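Long-range contact in putative cell invasion protein with MAC/Perforin domain (Bacteroides thetaiotaomicron VPI-5482, PDB 3KK7), which is a gut-bacterial member of the membrane-attack complex/perforin family, possibly involved in cell invasion, though its function is unproven: residues 242-250 against 283-291. Sequence-based numbering, arbitrary orientation.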
loop_
_atom_site.group_PDB
_atom_site.type_symbol
_atom_site.label_atom_id
_atom_site.label_comp_id
_atom_site.label_asym_id
_atom_site.label_seq_id
_atom_site.Cartn_x
_atom_site.Cartn_y
_atom_site.Cartn_z
ATOM N N ASP A 242 -23.308 -8.312 25.664
ATOM C CA ASP A 242 -24.689 -8.259 25.195
ATOM C C ASP A 242 -24.775 -8.539 23.691
ATOM O O ASP A 242 -25.617 -9.290 23.225
ATOM C CB ASP A 242 -25.350 -6.919 25.527
ATOM C CG ASP A 242 -25.605 -6.731 27.034
ATOM O OD1 ASP A 242 -25.468 -7.705 27.802
ATOM O OD2 ASP A 242 -25.953 -5.607 27.457
HETATM N N MSE A 243 -23.874 -7.964 22.920
HETATM C CA MSE A 243 -23.898 -8.164 21.466
HETATM C C MSE A 243 -23.492 -9.612 21.123
HETATM O O MSE A 243 -24.148 -10.267 20.291
HETATM C CB MSE A 243 -23.009 -7.120 20.782
HETATM C CG MSE A 243 -22.867 -7.286 19.266
HETATM SE SE MSE A 243 -24.489 -6.956 18.267
HETATM C CE MSE A 243 -24.618 -5.016 18.554
ATOM N N ASP A 244 -22.429 -10.101 21.775
ATOM C CA ASP A 244 -22.027 -11.503 21.673
ATOM C C ASP A 244 -23.246 -12.446 21.824
ATOM O O ASP A 244 -23.395 -13.401 21.067
ATOM C CB ASP A 244 -20.989 -11.860 22.763
ATOM C CG ASP A 244 -19.598 -11.305 22.498
ATOM O OD1 ASP A 244 -19.299 -10.748 21.416
ATOM O OD2 ASP A 244 -18.773 -11.430 23.408
ATOM N N VAL A 245 -24.110 -12.169 22.796
ATOM C CA VAL A 245 -25.284 -13.015 23.065
ATOM C C VAL A 245 -26.314 -12.817 21.980
ATOM O O VAL A 245 -26.941 -13.789 21.532
ATOM C CB VAL A 245 -25.944 -12.670 24.422
ATOM C CG1 VAL A 245 -27.218 -13.499 24.663
ATOM C CG2 VAL A 245 -24.944 -12.864 25.579
ATOM N N ALA A 246 -26.482 -11.567 21.544
ATOM C CA ALA A 246 -27.503 -11.259 20.556
ATOM C C ALA A 246 -27.161 -11.886 19.213
ATOM O O ALA A 246 -27.976 -12.592 18.612
ATOM C CB ALA A 246 -27.684 -9.788 20.417
ATOM N N ILE A 247 -25.946 -11.635 18.739
ATOM C CA ILE A 247 -25.501 -12.232 17.479
ATOM C C ILE A 247 -25.772 -13.722 17.490
ATOM O O ILE A 247 -26.369 -14.259 16.576
ATOM C CB ILE A 247 -23.998 -12.030 17.218
ATOM C CG1 ILE A 247 -23.726 -10.563 16.844
ATOM C CG2 ILE A 247 -23.533 -12.984 16.077
ATOM C CD1 ILE A 247 -22.212 -10.206 16.715
ATOM N N ASN A 248 -25.357 -14.365 18.573
ATOM C CA ASN A 248 -25.482 -15.801 18.709
ATOM C C ASN A 248 -26.924 -16.310 18.807
ATOM O O ASN A 248 -27.177 -17.466 18.483
ATOM C CB ASN A 248 -24.641 -16.282 19.882
ATOM C CG ASN A 248 -23.765 -17.453 19.515
ATOM O OD1 ASN A 248 -23.011 -17.400 18.511
ATOM N ND2 ASN A 248 -23.821 -18.519 20.335
ATOM N N ALA A 249 -27.864 -15.474 19.230
ATOM C CA ALA A 249 -29.275 -15.861 19.227
ATOM C C ALA A 249 -29.998 -15.461 17.939
ATOM O O ALA A 249 -31.198 -15.714 17.802
ATOM C CB ALA A 249 -30.006 -15.257 20.426
ATOM N N SER A 250 -29.273 -14.869 16.990
ATOM C CA SER A 250 -29.899 -14.202 15.847
ATOM C C SER A 250 -29.685 -14.852 14.508
ATOM O O SER A 250 -29.972 -14.241 13.483
ATOM C CB SER A 250 -29.415 -12.758 15.769
ATOM O OG SER A 250 -29.968 -12.038 16.848
ATOM N N THR A 283 -34.456 -12.551 24.187
ATOM C CA THR A 283 -33.012 -12.476 24.434
ATOM C C THR A 283 -32.422 -11.135 23.983
ATOM O O THR A 283 -31.453 -10.651 24.563
ATOM C CB THR A 283 -32.233 -13.588 23.673
ATOM O OG1 THR A 283 -32.709 -14.868 24.072
ATOM C CG2 THR A 283 -30.730 -13.525 23.956
ATOM N N ILE A 284 -32.990 -10.564 22.926
ATOM C CA ILE A 284 -32.467 -9.348 22.324
ATOM C C ILE A 284 -33.059 -8.121 22.976
ATOM O O ILE A 284 -32.351 -7.234 23.427
ATOM C CB ILE A 284 -32.738 -9.339 20.804
ATOM C CG1 ILE A 284 -31.779 -10.318 20.122
ATOM C CG2 ILE A 284 -32.555 -7.961 20.222
ATOM C CD1 ILE A 284 -32.242 -10.743 18.801
ATOM N N THR A 285 -34.368 -8.082 23.047
ATOM C CA THR A 285 -35.051 -6.928 23.603
ATOM C C THR A 285 -34.735 -6.680 25.094
ATOM O O THR A 285 -34.743 -5.534 25.537
ATOM C CB THR A 285 -36.554 -7.062 23.392
ATOM O OG1 THR A 285 -36.988 -8.301 23.970
ATOM C CG2 THR A 285 -36.861 -7.032 21.898
ATOM N N ASN A 286 -34.459 -7.747 25.842
ATOM C CA ASN A 286 -34.027 -7.629 27.235
ATOM C C ASN A 286 -32.708 -6.862 27.414
ATOM O O ASN A 286 -32.449 -6.324 28.485
ATOM C CB ASN A 286 -33.881 -9.008 27.887
ATOM C CG ASN A 286 -35.235 -9.693 28.200
ATOM O OD1 ASN A 286 -36.327 -9.102 28.098
ATOM N ND2 ASN A 286 -35.147 -10.965 28.588
ATOM N N LYS A 287 -31.881 -6.811 26.378
ATOM C CA LYS A 287 -30.628 -6.059 26.435
ATOM C C LYS A 287 -30.583 -4.832 25.528
ATOM O O LYS A 287 -29.854 -3.883 25.812
ATOM C CB LYS A 287 -29.462 -6.991 26.084
ATOM C CG LYS A 287 -29.251 -8.147 27.067
ATOM C CD LYS A 287 -29.116 -7.673 28.527
ATOM C CE LYS A 287 -28.941 -8.829 29.471
ATOM N NZ LYS A 287 -28.353 -8.337 30.727
ATOM N N PHE A 288 -31.349 -4.838 24.443
ATOM C CA PHE A 288 -31.268 -3.760 23.456
ATOM C C PHE A 288 -32.595 -3.079 23.219
ATOM O O PHE A 288 -33.607 -3.742 23.044
ATOM C CB PHE A 288 -30.800 -4.313 22.112
ATOM C CG PHE A 288 -29.379 -4.769 22.102
ATOM C CD1 PHE A 288 -28.357 -3.864 21.851
ATOM C CD2 PHE A 288 -29.058 -6.102 22.330
ATOM C CE1 PHE A 288 -27.014 -4.274 21.828
ATOM C CE2 PHE A 288 -27.715 -6.529 22.305
ATOM C CZ PHE A 288 -26.693 -5.605 22.041
ATOM N N SER A 289 -32.563 -1.749 23.166
ATOM C CA SER A 289 -33.730 -0.951 22.747
ATOM C C SER A 289 -33.864 -0.975 21.236
ATOM O O SER A 289 -34.912 -0.674 20.713
ATOM C CB SER A 289 -33.622 0.509 23.236
ATOM O OG SER A 289 -33.459 0.571 24.639
ATOM N N ALA A 290 -32.793 -1.299 20.521
ATOM C CA ALA A 290 -32.903 -1.565 19.077
ATOM C C ALA A 290 -31.674 -2.329 18.672
ATOM O O ALA A 290 -30.578 -2.021 19.169
ATOM C CB ALA A 290 -32.999 -0.263 18.269
ATOM N N LEU A 291 -31.840 -3.324 17.800
ATOM C CA LEU A 291 -30.714 -4.018 17.161
ATOM C C LEU A 291 -31.077 -4.282 15.721
ATOM O O LEU A 291 -32.003 -5.016 15.453
ATOM C CB LEU A 291 -30.395 -5.347 17.839
ATOM C CG LEU A 291 -29.179 -6.092 17.260
ATOM C CD1 LEU A 291 -27.892 -5.277 17.383
ATOM C CD2 LEU A 291 -29.048 -7.401 17.976
#
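Asp-242 lays its carboxylate across the aliphatic part of Lys-287, the two side chains meeting at about a right angle, with OD1 of Asp-242 3.7 Å from CD of Lys-287. The ammonium group stays beyond salt-bridge range, NZ of Lys-287 lying 4.2 Å from OD1 of Asp-242, so any attraction is probably modest; the carboxylate of Asp-230 close by would add to the negative charge. With an alanine here the Lys-287 methylenes would lose their cover, and the ammonium group is likely to be left without this nearby opposite charge. The carbonyl O of Asp-242 and the backbone N of Met-243 both meet the Phe-288 ring at its edge, near its plane, the O coming 3.6 Å from CE2. Met-243, a selenomethionine, makes an oblique Met-aromatic contact with that ring, its SE 5.5 Å from the ring centroid. Bends at chi2 (68°) and chi3 (69°) swing its methyl CE in to 3.5 Å from CD1 of Leu-291. Helix 236-249 here rests on the central sheet of the MACPF domain, where Met-243 also touches Val-158 and Phe-226. Along the chain, this helix and helix 278-285 come between strands 220-230 and 288-298, which pair antiparallel, consistent with one of the helical clusters that pore-forming members of the family unfurl into membrane hairpins; whether this protein does so is not known. Further on, CG1 of Val-245 meets the methyl CG2 of Thr-283. Ala-246 is buried, its CB lying 3.7 Å from CD2 of Leu-291 and coming obliquely to CE2 of Phe-288 at 3.8 Å. Ala-249 adds its methyl beside CG2 of Thr-283. At Ser-250 the hydroxyl bonds back to the Ala-246 carbonyl O at 2.7 Å, approaching from above the carbonyl plane, while CD1 of Ile-284 packs against that same OG.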